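Local coordinates for NtrC family transcriptional regulator (Clostridium acetobutylicum ATCC 824, PDB 2Q5C), which probably regulates transcription as an ATP-dependent, sigma-54-type activator, this chain being its N-terminal PrpR-type, probable sensory region rather than the ATPase or DNA-binding part, at residues A[5-10]-A[52-57]; A[91-96]-A[143-148]. One frame throughout, in Å; residues are numbered along the deposited sequence. Where two conformers were deposited one is given.

Interaction 1 (A[5-10]-A[52-57]); sequences LKIALI and VDAIIS
Ile7 and Ile56 meet obliquely on one face of the sheet, the Ile7 CG2 methyl lying 3.8 Å from Ile56 CD1. Leu9 completes this patch from the other end: its CG is anti to the backbone N (chi1 171°), and its CD1 reaches across to the CG2 branch of Ile56, 3.8 Å away. Phe20 of helix 14-27 packs on Ile7, Leu9 and Ile56 together. The reverse face carries Ala8, Ile55 and Ile10. There the Ile10 and Ile55 side chains meet at a slant, Ile10 CD1 3.9 Å from Ile55 CG2, while Ala45 of helix 38-48 and Ile65 of helix 59-66 each touch both isoleucines. These are two neighbouring parallel strands at the middle of a four-stranded sheet of order 2-1-3-4, in a three-layer alpha/beta/alpha sandwich with a flavodoxin-like strand order; the chain between them runs through strand 30-35, which hydrogen-bonds along the other edge of strand 6-10. Between the apolar layers, Ala8 and Ile10 give their N-H groups to Ala54 O and Ile56 O, and Ile56 N returns a bond of 2.8 Å to Ala8 O. The CA-H groups of Ile7 and Leu9 also lean on the oxygens of Ala54 and Ile56. Toward the N-terminal ends the pattern changes. Lys6 O takes Asp53 N at 2.8 Å, with the donor tilted 21° from the carbonyl plane, and Ala54 N adds only a weak bond to the same oxygen. Asp53 then turns its carboxylate back onto the opposite strand: OD2 accepts Lys6 N at 2.8 Å through its anti lone pair, so the side chain and backbone N of one residue grip both the N-H and the carbonyl of Lys6. The Lys6 chain bends at chi3 (64°), and its ammonium NZ hydrogen-bonds to Glu51 O.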
loop_
_atom_site.group_PDB
_atom_site.type_symbol
_atom_site.label_atom_id
_atom_site.label_comp_id
_atom_site.label_asym_id
_atom_site.label_seq_id
_atom_site.Cartn_x
_atom_site.Cartn_y
_atom_site.Cartn_z
ATOM N N LEU A 5 5.660 4.933 -23.956
ATOM C CA LEU A 5 4.985 4.170 -22.907
ATOM C C LEU A 5 4.472 5.092 -21.823
ATOM O O LEU A 5 5.111 6.077 -21.484
ATOM C CB LEU A 5 5.929 3.133 -22.310
ATOM C CG LEU A 5 6.480 2.098 -23.310
ATOM C CD1 LEU A 5 7.469 1.132 -22.646
ATOM C CD2 LEU A 5 5.346 1.352 -23.995
ATOM N N LYS A 6 3.322 4.723 -21.281
ATOM C CA LYS A 6 2.665 5.509 -20.228
ATOM C C LYS A 6 2.315 4.597 -19.077
ATOM O O LYS A 6 1.667 3.558 -19.272
ATOM C CB LYS A 6 1.396 6.143 -20.763
ATOM C CG LYS A 6 1.635 7.077 -21.969
ATOM C CD LYS A 6 0.341 7.698 -22.479
ATOM C CE LYS A 6 -0.328 8.603 -21.462
ATOM N NZ LYS A 6 -1.571 9.199 -22.055
ATOM N N ILE A 7 2.783 4.940 -17.879
ATOM C CA ILE A 7 2.501 4.135 -16.692
ATOM C C ILE A 7 1.963 5.024 -15.606
ATOM O O ILE A 7 2.569 6.070 -15.279
ATOM C CB ILE A 7 3.747 3.378 -16.181
ATOM C CG1 ILE A 7 4.404 2.578 -17.308
ATOM C CG2 ILE A 7 3.388 2.470 -14.977
ATOM C CD1 ILE A 7 5.666 1.855 -16.862
ATOM N N ALA A 8 0.841 4.609 -15.035
ATOM C CA ALA A 8 0.227 5.311 -13.904
ATOM C C ALA A 8 0.586 4.674 -12.588
ATOM O O ALA A 8 0.484 3.467 -12.441
ATOM C CB ALA A 8 -1.274 5.356 -14.020
ATOM N N LEU A 9 0.976 5.491 -11.616
ATOM C CA LEU A 9 1.117 5.065 -10.220
ATOM C C LEU A 9 -0.027 5.651 -9.448
ATOM O O LEU A 9 -0.230 6.865 -9.486
ATOM C CB LEU A 9 2.466 5.543 -9.633
ATOM C CG LEU A 9 2.564 5.321 -8.113
ATOM C CD1 LEU A 9 2.680 3.847 -7.796
ATOM C CD2 LEU A 9 3.817 6.027 -7.605
ATOM N N ILE A 10 -0.789 4.810 -8.740
ATOM C CA ILE A 10 -1.927 5.271 -7.942
ATOM C C ILE A 10 -1.606 4.875 -6.505
ATOM O O ILE A 10 -1.438 3.684 -6.204
ATOM C CB ILE A 10 -3.265 4.653 -8.406
ATOM C CG1 ILE A 10 -3.460 4.959 -9.897
ATOM C CG2 ILE A 10 -4.408 5.215 -7.531
ATOM C CD1 ILE A 10 -4.741 4.342 -10.521
ATOM N N VAL A 52 -3.336 4.548 -20.809
ATOM C CA VAL A 52 -2.020 4.161 -20.302
ATOM C C VAL A 52 -1.735 2.699 -20.620
ATOM O O VAL A 52 -2.676 1.928 -20.929
ATOM C CB VAL A 52 -1.861 4.396 -18.763
ATOM C CG1 VAL A 52 -2.181 5.853 -18.427
ATOM C CG2 VAL A 52 -2.752 3.461 -17.952
ATOM N N ASP A 53 -0.459 2.321 -20.536
ATOM C CA ASP A 53 -0.027 0.936 -20.855
ATOM C C ASP A 53 -0.064 0.014 -19.636
ATOM O O ASP A 53 -0.171 -1.198 -19.773
ATOM C CB ASP A 53 1.369 0.933 -21.453
ATOM C CG ASP A 53 1.427 1.673 -22.759
ATOM O OD1 ASP A 53 0.974 1.088 -23.762
ATOM O OD2 ASP A 53 1.864 2.835 -22.795
ATOM N N ALA A 54 0.064 0.569 -18.446
ATOM C CA ALA A 54 0.049 -0.237 -17.229
ATOM C C ALA A 54 -0.240 0.660 -16.040
ATOM O O ALA A 54 -0.030 1.860 -16.112
ATOM C CB ALA A 54 1.403 -0.918 -17.023
ATOM N N ILE A 55 -0.688 0.045 -14.944
ATOM C CA ILE A 55 -0.951 0.712 -13.669
ATOM C C ILE A 55 -0.135 0.009 -12.601
ATOM O O ILE A 55 -0.036 -1.231 -12.608
ATOM C CB ILE A 55 -2.408 0.703 -13.331
ATOM C CG1 ILE A 55 -3.149 1.537 -14.406
ATOM C CG2 ILE A 55 -2.668 1.349 -11.941
ATOM C CD1 ILE A 55 -4.626 1.317 -14.445
ATOM N N ILE A 56 0.495 0.790 -11.712
ATOM C CA ILE A 56 1.208 0.304 -10.523
ATOM C C ILE A 56 0.488 0.827 -9.294
ATOM O O ILE A 56 0.076 2.002 -9.230
ATOM C CB ILE A 56 2.696 0.770 -10.525
ATOM C CG1 ILE A 56 3.474 0.221 -11.727
ATOM C CG2 ILE A 56 3.336 0.394 -9.192
ATOM C CD1 ILE A 56 4.850 0.798 -11.897
ATOM N N SER A 57 0.339 -0.031 -8.287
ATOM C CA SER A 57 -0.305 0.353 -7.022
ATOM C C SER A 57 0.202 -0.597 -5.966
ATOM O O SER A 57 1.037 -1.432 -6.265
ATOM C CB SER A 57 -1.822 0.419 -7.137
ATOM O OG SER A 57 -2.332 -0.880 -7.399
#

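Interaction 2 (A[91-96]-A[143-148]); sequences KRFGNE and IKIVVS
Ile145 pushes its CD1 methyl into the turn made by Phe93 and Gly94, stopping 3.6 Å from Phe93 CB and 3.5 Å from Gly94 N. Its CG1 stands anti to the carbonyl carbon (chi1 -54°), and CD1 continues from it in an extended chain. The same methyl lies 3.6 Å from Glu96 O, so one branch touches three residues of the loop. Phe93 meets CD1 chiefly with its CB, while Ile145 CG2 comes up obliquely to the ring: the CA-CB bond heads for Ile145, but the ring swings off, with Arg92 CG over the centre of one face, and stacks with Tyr162. Glu96 approaches from the other end. Its CG is anti to the backbone N (chi1 176°), and the extended chain crosses Ile143 at about a right angle, with CG 4.0 Å from Ile143 CG1. The carboxylate goes on to a salt bridge with Lys119. This contact belongs to the entrance of strand 96-102, where the loop after helix 80-90 joins the sheet beside strand 145-148; Ile145 pairs through its backbone with Ala98 and also packs on Ala90. No direct hydrogen bond links 91-96 to 143-148. Instead a water donates to Glu96 O at 2.8 Å and accepts from Lys144 N at 2.9 Å, just before regular pairing begins. Attraction is therefore mainly dispersion, centred on the Ile145 CD1 methyl, with a second patch where the Glu96 chain crosses Ile143, the water bridging Glu96 O and Lys144 N, and the glutamate charge probably balanced by Lys119.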
loop_
_atom_site.group_PDB
_atom_site.type_symbol
_atom_site.label_atom_id
_atom_site.label_comp_id
_atom_site.label_asym_id
_atom_site.label_seq_id
_atom_site.Cartn_x
_atom_site.Cartn_y
_atom_site.Cartn_z
ATOM N N LYS A 91 6.720 2.373 18.163
ATOM C CA LYS A 91 7.076 2.131 19.566
ATOM C C LYS A 91 7.214 3.429 20.323
ATOM O O LYS A 91 7.153 3.443 21.574
ATOM C CB LYS A 91 8.391 1.359 19.666
ATOM C CG LYS A 91 8.251 -0.101 19.411
ATOM C CD LYS A 91 9.601 -0.845 19.531
ATOM C CE LYS A 91 10.166 -0.793 20.974
ATOM N NZ LYS A 91 11.540 -1.387 21.000
ATOM N N ARG A 92 7.382 4.527 19.617
ATOM C CA ARG A 92 7.470 5.792 20.364
ATOM C C ARG A 92 6.177 6.102 21.091
ATOM O O ARG A 92 6.176 6.900 22.048
ATOM C CB ARG A 92 7.839 6.949 19.466
ATOM C CG ARG A 92 6.777 7.387 18.520
ATOM C CD ARG A 92 7.425 8.349 17.560
ATOM N NE ARG A 92 6.507 9.057 16.674
ATOM C CZ ARG A 92 5.991 8.548 15.557
ATOM N NH1 ARG A 92 6.265 7.283 15.193
ATOM N NH2 ARG A 92 5.182 9.294 14.813
ATOM N N PHE A 93 5.070 5.525 20.618
ATOM C CA PHE A 93 3.760 5.791 21.241
ATOM C C PHE A 93 3.451 4.877 22.393
ATOM O O PHE A 93 2.582 5.204 23.219
ATOM C CB PHE A 93 2.620 5.698 20.222
ATOM C CG PHE A 93 2.734 6.646 19.066
ATOM C CD1 PHE A 93 2.681 8.015 19.255
ATOM C CD2 PHE A 93 2.850 6.156 17.769
ATOM C CE1 PHE A 93 2.762 8.889 18.166
ATOM C CE2 PHE A 93 2.918 7.026 16.671
ATOM C CZ PHE A 93 2.874 8.387 16.874
ATOM N N GLY A 94 4.075 3.703 22.432
ATOM C CA GLY A 94 3.773 2.680 23.436
ATOM C C GLY A 94 4.221 1.330 22.921
ATOM O O GLY A 94 4.716 1.248 21.794
ATOM N N ASN A 95 4.074 0.278 23.721
ATOM C CA ASN A 95 4.509 -1.060 23.277
ATOM C C ASN A 95 3.413 -2.011 22.809
ATOM O O ASN A 95 3.726 -3.071 22.257
ATOM C CB ASN A 95 5.417 -1.750 24.315
ATOM C CG ASN A 95 4.912 -1.597 25.732
ATOM O OD1 ASN A 95 3.752 -1.878 26.035
ATOM N ND2 ASN A 95 5.798 -1.159 26.622
ATOM N N GLU A 96 2.146 -1.650 23.024
ATOM C CA GLU A 96 1.046 -2.521 22.618
ATOM C C GLU A 96 0.380 -1.959 21.371
ATOM O O GLU A 96 -0.126 -0.862 21.377
ATOM C CB GLU A 96 0.017 -2.766 23.740
ATOM C CG GLU A 96 -1.156 -3.594 23.204
ATOM C CD GLU A 96 -2.059 -4.243 24.264
ATOM O OE1 GLU A 96 -2.305 -3.621 25.326
ATOM O OE2 GLU A 96 -2.528 -5.382 24.004
ATOM N N ILE A 143 -6.473 -1.004 22.708
ATOM C CA ILE A 143 -5.237 -0.712 21.969
ATOM C C ILE A 143 -5.336 0.694 21.407
ATOM O O ILE A 143 -6.391 1.085 20.905
ATOM C CB ILE A 143 -5.046 -1.751 20.870
ATOM C CG1 ILE A 143 -4.751 -3.114 21.499
ATOM C CG2 ILE A 143 -3.862 -1.380 19.957
ATOM C CD1 ILE A 143 -4.808 -4.287 20.531
ATOM N N LYS A 144 -4.247 1.457 21.529
ATOM C CA LYS A 144 -4.248 2.857 21.158
ATOM C C LYS A 144 -3.389 3.192 19.930
ATOM O O LYS A 144 -3.345 4.340 19.518
ATOM C CB LYS A 144 -3.778 3.703 22.344
ATOM C CG LYS A 144 -4.598 3.412 23.615
ATOM C CD LYS A 144 -4.328 4.401 24.706
ATOM C CE LYS A 144 -5.230 4.126 25.904
ATOM N NZ LYS A 144 -5.150 2.685 26.322
ATOM N N ILE A 145 -2.734 2.166 19.372
ATOM C CA ILE A 145 -1.745 2.378 18.297
ATOM C C ILE A 145 -2.040 1.365 17.198
ATOM O O ILE A 145 -2.134 0.184 17.461
ATOM C CB ILE A 145 -0.326 2.141 18.811
ATOM C CG1 ILE A 145 -0.013 2.981 20.072
ATOM C CG2 ILE A 145 0.708 2.471 17.709
ATOM C CD1 ILE A 145 1.160 2.490 20.862
ATOM N N VAL A 146 -2.167 1.868 15.972
ATOM C CA VAL A 146 -2.448 1.008 14.816
ATOM C C VAL A 146 -1.335 1.163 13.764
ATOM O O VAL A 146 -0.992 2.295 13.394
ATOM C CB VAL A 146 -3.779 1.408 14.162
ATOM C CG1 VAL A 146 -3.998 0.672 12.836
ATOM C CG2 VAL A 146 -4.927 1.120 15.103
ATOM N N VAL A 147 -0.808 0.028 13.291
ATOM C CA VAL A 147 0.238 -0.013 12.226
ATOM C C VAL A 147 -0.423 -0.702 11.045
ATOM O O VAL A 147 -0.872 -1.840 11.161
ATOM C CB VAL A 147 1.428 -0.820 12.692
ATOM C CG1 VAL A 147 2.497 -0.918 11.585
ATOM C CG2 VAL A 147 2.033 -0.195 13.911
ATOM N N SER A 148 -0.517 0.006 9.920
ATOM C CA SER A 148 -1.194 -0.549 8.760
ATOM C C SER A 148 -0.928 0.330 7.559
ATOM O O SER A 148 -0.115 1.259 7.602
ATOM C CB SER A 148 -2.720 -0.617 9.014
ATOM O OG SER A 148 -3.406 -1.465 8.083
HETATM O O HOH W 1 -1.912 0.549 22.967
#

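Interaction 1 precedes interaction 2 along the chain, and the two lie on opposite sides of its centre, their own centres 34 Å apart and their nearest atoms about 14 Å apart. They share no strand or helix. Residues 5-10 and 52-57 belong to the sheet ordered 30-35, 6-11, 54-58, 73-76, whereas 91-96 and 143-148 belong to the region of the sheet ordered 119-125, 96-102, 145-148, 162-165. Both sheets are parallel with order 2-1-3-4, and each interaction joins the first and third strands or their approaches. This N-terminal PrpR-type region is thus built of two similar alpha/beta halves, each with its own core.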